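Local coordinates for proteasome assembly chaperone family protein (Pyrococcus furiosus DSM 3638, PDB 3WZ2) that is an archaeal homolog of the proteasome-assembly chaperones and probably acts on the proteasome as an assembly of five chains, at residues T127-G135 against V148-I156; R185-E196 against V208-E219. All coordinates share one frame; numbering follows the deposited sequence.

Contact 1 (T127-G135 against V148-I156); sequences TFEVWGIGG and VKILKYGSI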
loop_
_atom_site.group_PDB
_atom_site.type_symbol
_atom_site.label_atom_id
_atom_site.label_comp_id
_atom_site.label_asym_id
_atom_site.label_seq_id
_atom_site.Cartn_x
_atom_site.Cartn_y
_atom_site.Cartn_z
ATOM N N THR B 127 44.389 11.899 3.990
ATOM C CA THR B 127 44.433 10.924 2.909
ATOM C C THR B 127 43.339 9.885 3.171
ATOM O O THR B 127 43.466 8.979 4.007
ATOM C CB THR B 127 45.845 10.282 2.799
ATOM O OG1 THR B 127 46.828 11.327 2.702
ATOM C CG2 THR B 127 45.966 9.372 1.560
ATOM N N PHE B 128 42.269 10.024 2.419
ATOM C CA PHE B 128 41.251 8.997 2.305
ATOM C C PHE B 128 41.761 7.815 1.488
ATOM O O PHE B 128 42.295 7.995 0.394
ATOM C CB PHE B 128 39.997 9.596 1.636
ATOM C CG PHE B 128 39.191 10.484 2.541
ATOM C CD1 PHE B 128 38.469 9.944 3.610
ATOM C CD2 PHE B 128 39.145 11.860 2.335
ATOM C CE1 PHE B 128 37.690 10.765 4.441
ATOM C CE2 PHE B 128 38.395 12.679 3.171
ATOM C CZ PHE B 128 37.658 12.123 4.214
ATOM N N GLU B 129 41.533 6.609 1.991
ATOM C CA GLU B 129 42.010 5.399 1.339
ATOM C C GLU B 129 40.873 4.706 0.501
ATOM O O GLU B 129 39.724 5.164 0.451
ATOM C CB GLU B 129 42.549 4.432 2.397
ATOM C CG GLU B 129 43.718 4.940 3.260
ATOM C CD GLU B 129 45.093 5.090 2.558
ATOM O OE1 GLU B 129 45.209 5.066 1.309
ATOM O OE2 GLU B 129 46.085 5.300 3.305
ATOM N N VAL B 130 41.232 3.624 -0.178
ATOM C CA VAL B 130 40.281 2.764 -0.901
ATOM C C VAL B 130 40.402 1.323 -0.413
ATOM O O VAL B 130 41.486 0.782 -0.342
ATOM C CB VAL B 130 40.557 2.772 -2.422
ATOM C CG1 VAL B 130 39.573 1.858 -3.182
ATOM C CG2 VAL B 130 40.472 4.182 -2.946
ATOM N N TRP B 131 39.276 0.742 -0.031
ATOM C CA TRP B 131 39.239 -0.648 0.395
ATOM C C TRP B 131 38.621 -1.497 -0.685
ATOM O O TRP B 131 37.992 -1.007 -1.593
ATOM C CB TRP B 131 38.422 -0.794 1.689
ATOM C CG TRP B 131 38.947 -0.056 2.870
ATOM C CD1 TRP B 131 38.846 1.270 3.103
ATOM C CD2 TRP B 131 39.609 -0.611 4.022
ATOM N NE1 TRP B 131 39.397 1.591 4.324
ATOM C CE2 TRP B 131 39.868 0.454 4.911
ATOM C CE3 TRP B 131 39.956 -1.901 4.406
ATOM C CZ2 TRP B 131 40.510 0.270 6.144
ATOM C CZ3 TRP B 131 40.593 -2.093 5.643
ATOM C CH2 TRP B 131 40.874 -1.015 6.489
ATOM N N GLY B 132 38.744 -2.802 -0.533
ATOM C CA GLY B 132 38.199 -3.742 -1.467
ATOM C C GLY B 132 37.572 -4.913 -0.733
ATOM O O GLY B 132 37.953 -5.222 0.417
ATOM N N ILE B 133 36.620 -5.578 -1.392
ATOM C CA ILE B 133 36.114 -6.844 -0.894
ATOM C C ILE B 133 35.688 -7.668 -2.096
ATOM O O ILE B 133 35.198 -7.148 -3.087
ATOM C CB ILE B 133 34.954 -6.625 0.119
ATOM C CG1 ILE B 133 34.401 -7.943 0.668
ATOM C CG2 ILE B 133 33.830 -5.855 -0.519
ATOM C CD1 ILE B 133 35.364 -8.724 1.549
ATOM N N GLY B 134 35.908 -8.961 -2.000
ATOM C CA GLY B 134 35.664 -9.877 -3.079
ATOM C C GLY B 134 34.570 -10.831 -2.674
ATOM O O GLY B 134 34.355 -11.074 -1.488
ATOM N N GLY B 135 33.899 -11.391 -3.666
ATOM C CA GLY B 135 32.804 -12.316 -3.415
ATOM C C GLY B 135 33.242 -13.672 -2.915
ATOM O O GLY B 135 32.442 -14.402 -2.364
ATOM N N VAL B 148 45.349 -3.604 -2.621
ATOM C CA VAL B 148 44.126 -3.052 -2.047
ATOM C C VAL B 148 43.875 -3.765 -0.704
ATOM O O VAL B 148 43.887 -4.961 -0.644
ATOM C CB VAL B 148 42.939 -3.277 -2.982
ATOM C CG1 VAL B 148 41.633 -2.771 -2.345
ATOM C CG2 VAL B 148 43.169 -2.583 -4.307
ATOM N N LYS B 149 43.628 -3.015 0.351
ATOM C CA LYS B 149 43.275 -3.585 1.637
ATOM C C LYS B 149 41.888 -4.184 1.585
ATOM O O LYS B 149 40.965 -3.525 1.108
ATOM C CB LYS B 149 43.217 -2.500 2.722
ATOM C CG LYS B 149 44.523 -1.819 3.029
ATOM C CD LYS B 149 45.025 -2.061 4.450
ATOM C CE LYS B 149 46.419 -1.438 4.614
ATOM N NZ LYS B 149 47.484 -2.423 4.254
ATOM N N ILE B 150 41.731 -5.343 2.225
ATOM C CA ILE B 150 40.465 -6.033 2.324
ATOM C C ILE B 150 39.692 -5.563 3.523
ATOM O O ILE B 150 40.187 -5.577 4.621
ATOM C CB ILE B 150 40.677 -7.546 2.436
ATOM C CG1 ILE B 150 41.446 -8.051 1.215
ATOM C CG2 ILE B 150 39.364 -8.292 2.602
ATOM C CD1 ILE B 150 40.864 -7.699 -0.136
ATOM N N LEU B 151 38.471 -5.100 3.300
ATOM C CA LEU B 151 37.581 -4.811 4.386
ATOM C C LEU B 151 37.250 -6.090 5.164
ATOM O O LEU B 151 36.788 -7.075 4.576
ATOM C CB LEU B 151 36.299 -4.195 3.835
ATOM C CG LEU B 151 35.306 -3.642 4.868
ATOM C CD1 LEU B 151 35.920 -2.548 5.728
ATOM C CD2 LEU B 151 34.053 -3.128 4.155
ATOM N N LYS B 152 37.450 -6.068 6.468
ATOM C CA LYS B 152 37.261 -7.258 7.289
ATOM C C LYS B 152 35.858 -7.301 7.889
ATOM O O LYS B 152 35.228 -8.354 7.907
ATOM C CB LYS B 152 38.315 -7.324 8.396
ATOM C CG LYS B 152 39.717 -7.570 7.870
ATOM C CD LYS B 152 39.813 -8.837 7.018
ATOM C CE LYS B 152 41.260 -9.311 6.932
ATOM N NZ LYS B 152 41.561 -9.822 5.578
ATOM N N TYR B 153 35.379 -6.153 8.341
ATOM C CA TYR B 153 34.106 -6.025 9.040
ATOM C C TYR B 153 33.469 -4.757 8.546
ATOM O O TYR B 153 34.132 -3.743 8.431
ATOM C CB TYR B 153 34.272 -5.956 10.566
ATOM C CG TYR B 153 34.701 -7.281 11.172
ATOM C CD1 TYR B 153 33.767 -8.292 11.428
ATOM C CD2 TYR B 153 36.061 -7.545 11.470
ATOM C CE1 TYR B 153 34.155 -9.522 11.962
ATOM C CE2 TYR B 153 36.451 -8.765 12.015
ATOM C CZ TYR B 153 35.491 -9.751 12.261
ATOM O OH TYR B 153 35.876 -10.961 12.798
ATOM N N GLY B 154 32.188 -4.827 8.235
ATOM C CA GLY B 154 31.368 -3.646 8.057
ATOM C C GLY B 154 30.124 -4.029 7.264
ATOM O O GLY B 154 29.848 -5.193 7.070
ATOM N N SER B 155 29.407 -3.046 6.755
ATOM C CA SER B 155 28.284 -3.328 5.924
ATOM C C SER B 155 28.284 -2.505 4.676
ATOM O O SER B 155 28.798 -1.390 4.664
ATOM C CB SER B 155 27.015 -3.123 6.673
ATOM O OG SER B 155 26.910 -1.821 7.070
ATOM N N ILE B 156 27.772 -3.100 3.603
ATOM C CA ILE B 156 27.628 -2.435 2.314
ATOM C C ILE B 156 26.165 -2.509 1.899
ATOM O O ILE B 156 25.670 -3.590 1.545
ATOM C CB ILE B 156 28.501 -3.082 1.243
ATOM C CG1 ILE B 156 29.960 -3.181 1.717
ATOM C CG2 ILE B 156 28.429 -2.273 -0.032
ATOM C CD1 ILE B 156 30.877 -3.904 0.735
HETATM O O HOH W 1 43.793 -0.266 0.386
#
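Trp131 holds CG beside its own N and anti to the carbonyl carbon (chi1 -62°), which lays the benzo half of the indole along the backbone of 149-151, while Ile133, with CG1 anti to its N, carries CD1 to 3.7 Å from Leu151 O. The indole meets Lys149 obliquely, Trp131 CE3 lying 3.7 Å from Lys149 CB. Ile150 O and Leu151 N come to the ring's edge, and Leu151 CD1 sits over one face near the rim, 4.3 Å from Trp131 CE3. Trp131 NE1 binds Glu180 of the neighbouring strand 174-181. Gly132 pairs through both backbone polar atoms: its N reaches Lys149 O at 2.9 Å (148°), and its O accepts from Leu151 N at 2.9 Å (160°). This parallel register closes a beta-alpha-beta unit, strand 130-134, helix 137-145 and strand 149-150, at one edge of the main sheet. With an alanine in place of Trp131, Glu180 would probably lose its indole N-H partner and a gap would open beside Lys149 CB and Leu151 CD1. Before the direct bonds, a water bridges the strands, donating to Val130 O (2.6 Å) and accepting from Lys149 N (2.8 Å). Val148 CG1 packs 3.4 Å from Gly132 N, so close that a side chain on Gly132 would hit it. Beyond the turn, the Ile156 and Ile133 side chains pass in opposite senses, CD1 touching CG2.

Contact 2 (R185-E196 against V208-E219); sequences RPDPRAAANVVE and VEPLLKEAEMIE
Val208 starts the contact from the position just before helix 209-213: its CB lies 3.9 Å from Ala192 CB. From there CG1 runs to Ala192 O at 3.6 Å and to Val195 CG1, also 3.6 Å away. The other branch, CG2, set between the backbone N and the carbonyl carbon, rests 4.0 Å from Glu196 CG. One turn on, Leu212 CD2 meets Ala192 CB at 3.7 Å, and Leu211 CD2 packs beside the backbone of Ala192. The small Ala192 is consistent with the 9.2 Å axis separation of helices 188-196 and 209-213, which run nearly antiparallel at 173°. After the break at Glu214, helix 215-219 swings to 117°, and Pro188 CG comes 3.5 Å from Ala215 O, with Ala215 CB over one face of the Arg189 guanidinium. Asp187, the N-cap of helix 188-196, accepts from Ala190 N through OD1. Helix 215-219 falls within a region predicted to be coiled coil. Arg185 NH1 and Glu219 OE1 form a salt bridge, modelled at a doubtfully short 2.3 Å. Between Val208 and Ala215 the touching atoms are mostly carbon, so cohesion there is probably apolar, while Arg185 and Glu219 add a charged pair at one end.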
loop_
_atom_site.group_PDB
_atom_site.type_symbol
_atom_site.label_atom_id
_atom_site.label_comp_id
_atom_site.label_asym_id
_atom_site.label_seq_id
_atom_site.Cartn_x
_atom_site.Cartn_y
_atom_site.Cartn_z
ATOM N N ARG B 185 28.540 14.227 2.059
ATOM C CA ARG B 185 28.610 15.158 0.951
ATOM C C ARG B 185 29.059 14.451 -0.314
ATOM O O ARG B 185 29.749 13.442 -0.245
ATOM C CB ARG B 185 29.531 16.362 1.296
ATOM C CG ARG B 185 31.039 16.076 1.368
ATOM C CD ARG B 185 31.883 16.999 2.301
ATOM N NE ARG B 185 31.146 18.076 2.991
ATOM C CZ ARG B 185 30.886 19.300 2.521
ATOM N NH1 ARG B 185 31.325 19.697 1.350
ATOM N NH2 ARG B 185 30.208 20.157 3.280
ATOM N N PRO B 186 28.727 15.015 -1.479
ATOM C CA PRO B 186 29.347 14.502 -2.690
ATOM C C PRO B 186 30.851 14.597 -2.638
ATOM O O PRO B 186 31.400 15.631 -2.221
ATOM C CB PRO B 186 28.801 15.402 -3.812
ATOM C CG PRO B 186 27.709 16.211 -3.188
ATOM C CD PRO B 186 28.034 16.293 -1.722
ATOM N N ASP B 187 31.528 13.536 -3.063
ATOM C CA ASP B 187 32.995 13.461 -2.933
ATOM C C ASP B 187 33.667 13.003 -4.215
ATOM O O ASP B 187 33.995 11.825 -4.389
ATOM C CB ASP B 187 33.389 12.586 -1.742
ATOM C CG ASP B 187 34.866 12.752 -1.352
ATOM O OD1 ASP B 187 35.637 13.359 -2.166
ATOM O OD2 ASP B 187 35.219 12.263 -0.245
ATOM N N PRO B 188 33.904 13.935 -5.122
ATOM C CA PRO B 188 34.596 13.557 -6.355
ATOM C C PRO B 188 36.044 13.119 -6.148
ATOM O O PRO B 188 36.602 12.418 -7.013
ATOM C CB PRO B 188 34.534 14.825 -7.224
ATOM C CG PRO B 188 34.081 15.909 -6.329
ATOM C CD PRO B 188 33.412 15.310 -5.137
ATOM N N ARG B 189 36.650 13.509 -5.040
ATOM C CA ARG B 189 38.031 13.104 -4.773
ATOM C C ARG B 189 38.137 11.665 -4.366
ATOM O O ARG B 189 39.018 10.981 -4.834
ATOM C CB ARG B 189 38.662 13.977 -3.703
ATOM C CG ARG B 189 38.880 15.371 -4.255
ATOM C CD ARG B 189 39.413 16.338 -3.235
ATOM N NE ARG B 189 38.826 17.621 -3.589
ATOM C CZ ARG B 189 39.320 18.475 -4.479
ATOM N NH1 ARG B 189 40.473 18.244 -5.104
ATOM N NH2 ARG B 189 38.653 19.596 -4.701
ATOM N N ALA B 190 37.198 11.201 -3.557
ATOM C CA ALA B 190 37.043 9.789 -3.313
ATOM C C ALA B 190 36.715 9.022 -4.576
ATOM O O ALA B 190 37.304 7.976 -4.826
ATOM C CB ALA B 190 35.972 9.534 -2.250
ATOM N N ALA B 191 35.868 9.585 -5.432
ATOM C CA ALA B 191 35.597 8.964 -6.719
ATOM C C ALA B 191 36.872 8.777 -7.523
ATOM O O ALA B 191 37.115 7.738 -8.131
ATOM C CB ALA B 191 34.575 9.742 -7.504
ATOM N N ALA B 192 37.693 9.799 -7.542
ATOM C CA ALA B 192 38.957 9.752 -8.267
ATOM C C ALA B 192 39.851 8.679 -7.707
ATOM O O ALA B 192 40.487 7.973 -8.473
ATOM C CB ALA B 192 39.657 11.108 -8.207
ATOM N N ASN B 193 39.926 8.562 -6.376
ATOM C CA ASN B 193 40.693 7.481 -5.773
ATOM C C ASN B 193 40.217 6.096 -6.265
ATOM O O ASN B 193 41.021 5.204 -6.539
ATOM C CB ASN B 193 40.581 7.510 -4.238
ATOM C CG ASN B 193 41.163 8.783 -3.613
ATOM O OD1 ASN B 193 41.987 9.433 -4.215
ATOM N ND2 ASN B 193 40.783 9.073 -2.360
ATOM N N VAL B 194 38.897 5.927 -6.366
ATOM C CA VAL B 194 38.336 4.666 -6.815
ATOM C C VAL B 194 38.637 4.410 -8.289
ATOM O O VAL B 194 39.019 3.305 -8.673
ATOM C CB VAL B 194 36.822 4.609 -6.551
ATOM C CG1 VAL B 194 36.206 3.455 -7.274
ATOM C CG2 VAL B 194 36.588 4.507 -5.052
ATOM N N VAL B 195 38.520 5.438 -9.116
ATOM C CA VAL B 195 38.866 5.285 -10.512
ATOM C C VAL B 195 40.334 4.883 -10.711
ATOM O O VAL B 195 40.620 4.019 -11.535
ATOM C CB VAL B 195 38.587 6.553 -11.314
ATOM C CG1 VAL B 195 39.156 6.439 -12.725
ATOM C CG2 VAL B 195 37.103 6.795 -11.352
ATOM N N GLU B 196 41.240 5.460 -9.927
ATOM C CA GLU B 196 42.654 5.074 -10.017
ATOM C C GLU B 196 42.848 3.587 -9.762
ATOM O O GLU B 196 43.603 2.945 -10.463
ATOM C CB GLU B 196 43.567 5.871 -9.050
ATOM C CG GLU B 196 43.840 7.308 -9.479
ATOM C CD GLU B 196 44.738 8.081 -8.496
ATOM O OE1 GLU B 196 44.397 8.230 -7.290
ATOM O OE2 GLU B 196 45.821 8.527 -8.934
ATOM N N VAL B 208 42.664 10.633 -13.897
ATOM C CA VAL B 208 41.674 11.310 -13.060
ATOM C C VAL B 208 41.847 12.824 -12.935
ATOM O O VAL B 208 41.052 13.476 -12.228
ATOM C CB VAL B 208 41.567 10.705 -11.634
ATOM C CG1 VAL B 208 41.190 9.244 -11.741
ATOM C CG2 VAL B 208 42.836 10.891 -10.836
ATOM N N GLU B 209 42.838 13.393 -13.620
ATOM C CA GLU B 209 43.088 14.826 -13.506
ATOM C C GLU B 209 41.897 15.692 -13.891
ATOM O O GLU B 209 41.572 16.646 -13.181
ATOM C CB GLU B 209 44.348 15.232 -14.275
ATOM C CG GLU B 209 45.645 14.722 -13.645
ATOM C CD GLU B 209 45.941 15.338 -12.275
ATOM O OE1 GLU B 209 45.804 16.581 -12.136
ATOM O OE2 GLU B 209 46.319 14.589 -11.335
ATOM N N PRO B 210 41.188 15.344 -14.971
ATOM C CA PRO B 210 39.973 16.112 -15.274
ATOM C C PRO B 210 38.864 16.076 -14.189
ATOM O O PRO B 210 38.116 17.045 -13.999
ATOM C CB PRO B 210 39.478 15.495 -16.590
ATOM C CG PRO B 210 40.648 14.789 -17.157
ATOM C CD PRO B 210 41.447 14.307 -15.986
ATOM N N LEU B 211 38.813 14.989 -13.433
ATOM C CA LEU B 211 37.887 14.868 -12.298
ATOM C C LEU B 211 38.305 15.752 -11.145
ATOM O O LEU B 211 37.463 16.401 -10.507
ATOM C CB LEU B 211 37.885 13.419 -11.780
ATOM C CG LEU B 211 36.708 12.860 -11.005
ATOM C CD1 LEU B 211 35.417 13.441 -11.530
ATOM C CD2 LEU B 211 36.614 11.329 -10.858
ATOM N N LEU B 212 39.594 15.716 -10.800
ATOM C CA LEU B 212 40.091 16.543 -9.708
ATOM C C LEU B 212 39.956 18.030 -10.083
ATOM O O LEU B 212 39.703 18.856 -9.223
ATOM C CB LEU B 212 41.539 16.192 -9.363
ATOM C CG LEU B 212 41.773 14.753 -8.869
ATOM C CD1 LEU B 212 43.260 14.492 -8.689
ATOM C CD2 LEU B 212 41.037 14.483 -7.563
ATOM N N LYS B 213 40.116 18.337 -11.368
ATOM C CA LYS B 213 40.038 19.701 -11.885
ATOM C C LYS B 213 38.633 20.290 -11.708
ATOM O O LYS B 213 38.463 21.472 -11.356
ATOM C CB LYS B 213 40.473 19.728 -13.377
ATOM C CG LYS B 213 39.744 20.768 -14.230
ATOM C CD LYS B 213 40.531 21.187 -15.476
ATOM C CE LYS B 213 40.688 22.705 -15.535
ATOM N NZ LYS B 213 41.396 23.163 -16.761
ATOM N N GLU B 214 37.627 19.449 -11.882
ATOM C CA GLU B 214 36.259 19.901 -11.741
ATOM C C GLU B 214 35.623 19.506 -10.421
ATOM O O GLU B 214 34.415 19.638 -10.263
ATOM C CB GLU B 214 35.422 19.348 -12.858
ATOM C CG GLU B 214 35.916 19.673 -14.241
ATOM C CD GLU B 214 35.099 18.947 -15.343
ATOM O OE1 GLU B 214 33.914 18.538 -15.100
ATOM O OE2 GLU B 214 35.655 18.719 -16.458
ATOM N N ALA B 215 36.421 19.131 -9.435
ATOM C CA ALA B 215 35.894 18.680 -8.150
ATOM C C ALA B 215 34.915 19.671 -7.516
ATOM O O ALA B 215 33.812 19.269 -7.072
ATOM C CB ALA B 215 37.023 18.376 -7.165
ATOM N N GLU B 216 35.333 20.937 -7.411
ATOM C CA GLU B 216 34.509 21.969 -6.747
ATOM C C GLU B 216 33.175 22.102 -7.457
ATOM O O GLU B 216 32.124 22.118 -6.819
ATOM C CB GLU B 216 35.233 23.335 -6.663
ATOM C CG GLU B 216 34.336 24.577 -6.815
ATOM C CD GLU B 216 35.107 25.907 -6.818
ATOM O OE1 GLU B 216 36.361 25.901 -6.749
ATOM O OE2 GLU B 216 34.442 26.957 -6.904
ATOM N N MET B 217 33.225 22.183 -8.780
ATOM C CA MET B 217 32.030 22.329 -9.581
ATOM C C MET B 217 31.099 21.116 -9.430
ATOM O O MET B 217 29.880 21.276 -9.261
ATOM C CB MET B 217 32.435 22.519 -11.047
ATOM C CG MET B 217 31.321 22.363 -12.058
ATOM S SD MET B 217 31.995 22.485 -13.753
ATOM C CE MET B 217 32.032 20.828 -14.480
ATOM N N ILE B 218 31.663 19.906 -9.488
ATOM C CA ILE B 218 30.874 18.690 -9.344
ATOM C C ILE B 218 30.217 18.631 -7.971
ATOM O O ILE B 218 29.040 18.282 -7.847
ATOM C CB ILE B 218 31.739 17.439 -9.567
ATOM C CG1 ILE B 218 32.126 17.318 -11.049
ATOM C CG2 ILE B 218 30.997 16.184 -9.137
ATOM C CD1 ILE B 218 33.408 16.544 -11.262
ATOM N N GLU B 219 30.958 19.004 -6.937
ATOM C CA GLU B 219 30.398 19.024 -5.590
ATOM C C GLU B 219 29.194 19.946 -5.497
ATOM O O GLU B 219 28.200 19.626 -4.826
ATOM C CB GLU B 219 31.440 19.436 -4.569
ATOM C CG GLU B 219 30.951 19.289 -3.140
ATOM C CD GLU B 219 32.142 19.302 -2.124
ATOM O OE1 GLU B 219 31.950 19.464 -0.888
ATOM O OE2 GLU B 219 33.314 19.154 -2.560
#

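Overall arrangement
Contact 1 closes along the chain before contact 2 opens, and their centres lie about 19 Å apart within the PAC2 family region. Contact 1 sits at the edge of the main mixed sheet, where strand 149-150 is outermost within the chain; contact 2 lies in the helical layer, where helix 188-202 meets helices 209-213 and 215-221. They touch directly, since Val130 CG2 lies 3.6 Å from Asn193 CB, so helix 188-202 packs on strand 130-134 as well as on the later helices. Residues 154-156 pair with a strand of the second subunit, whereas no other chain touches contact 2. Contact 1 thus lies beside the subunit interface, where the sheet runs on into the next chain, and contact 2 belongs to the chain's own helical layer.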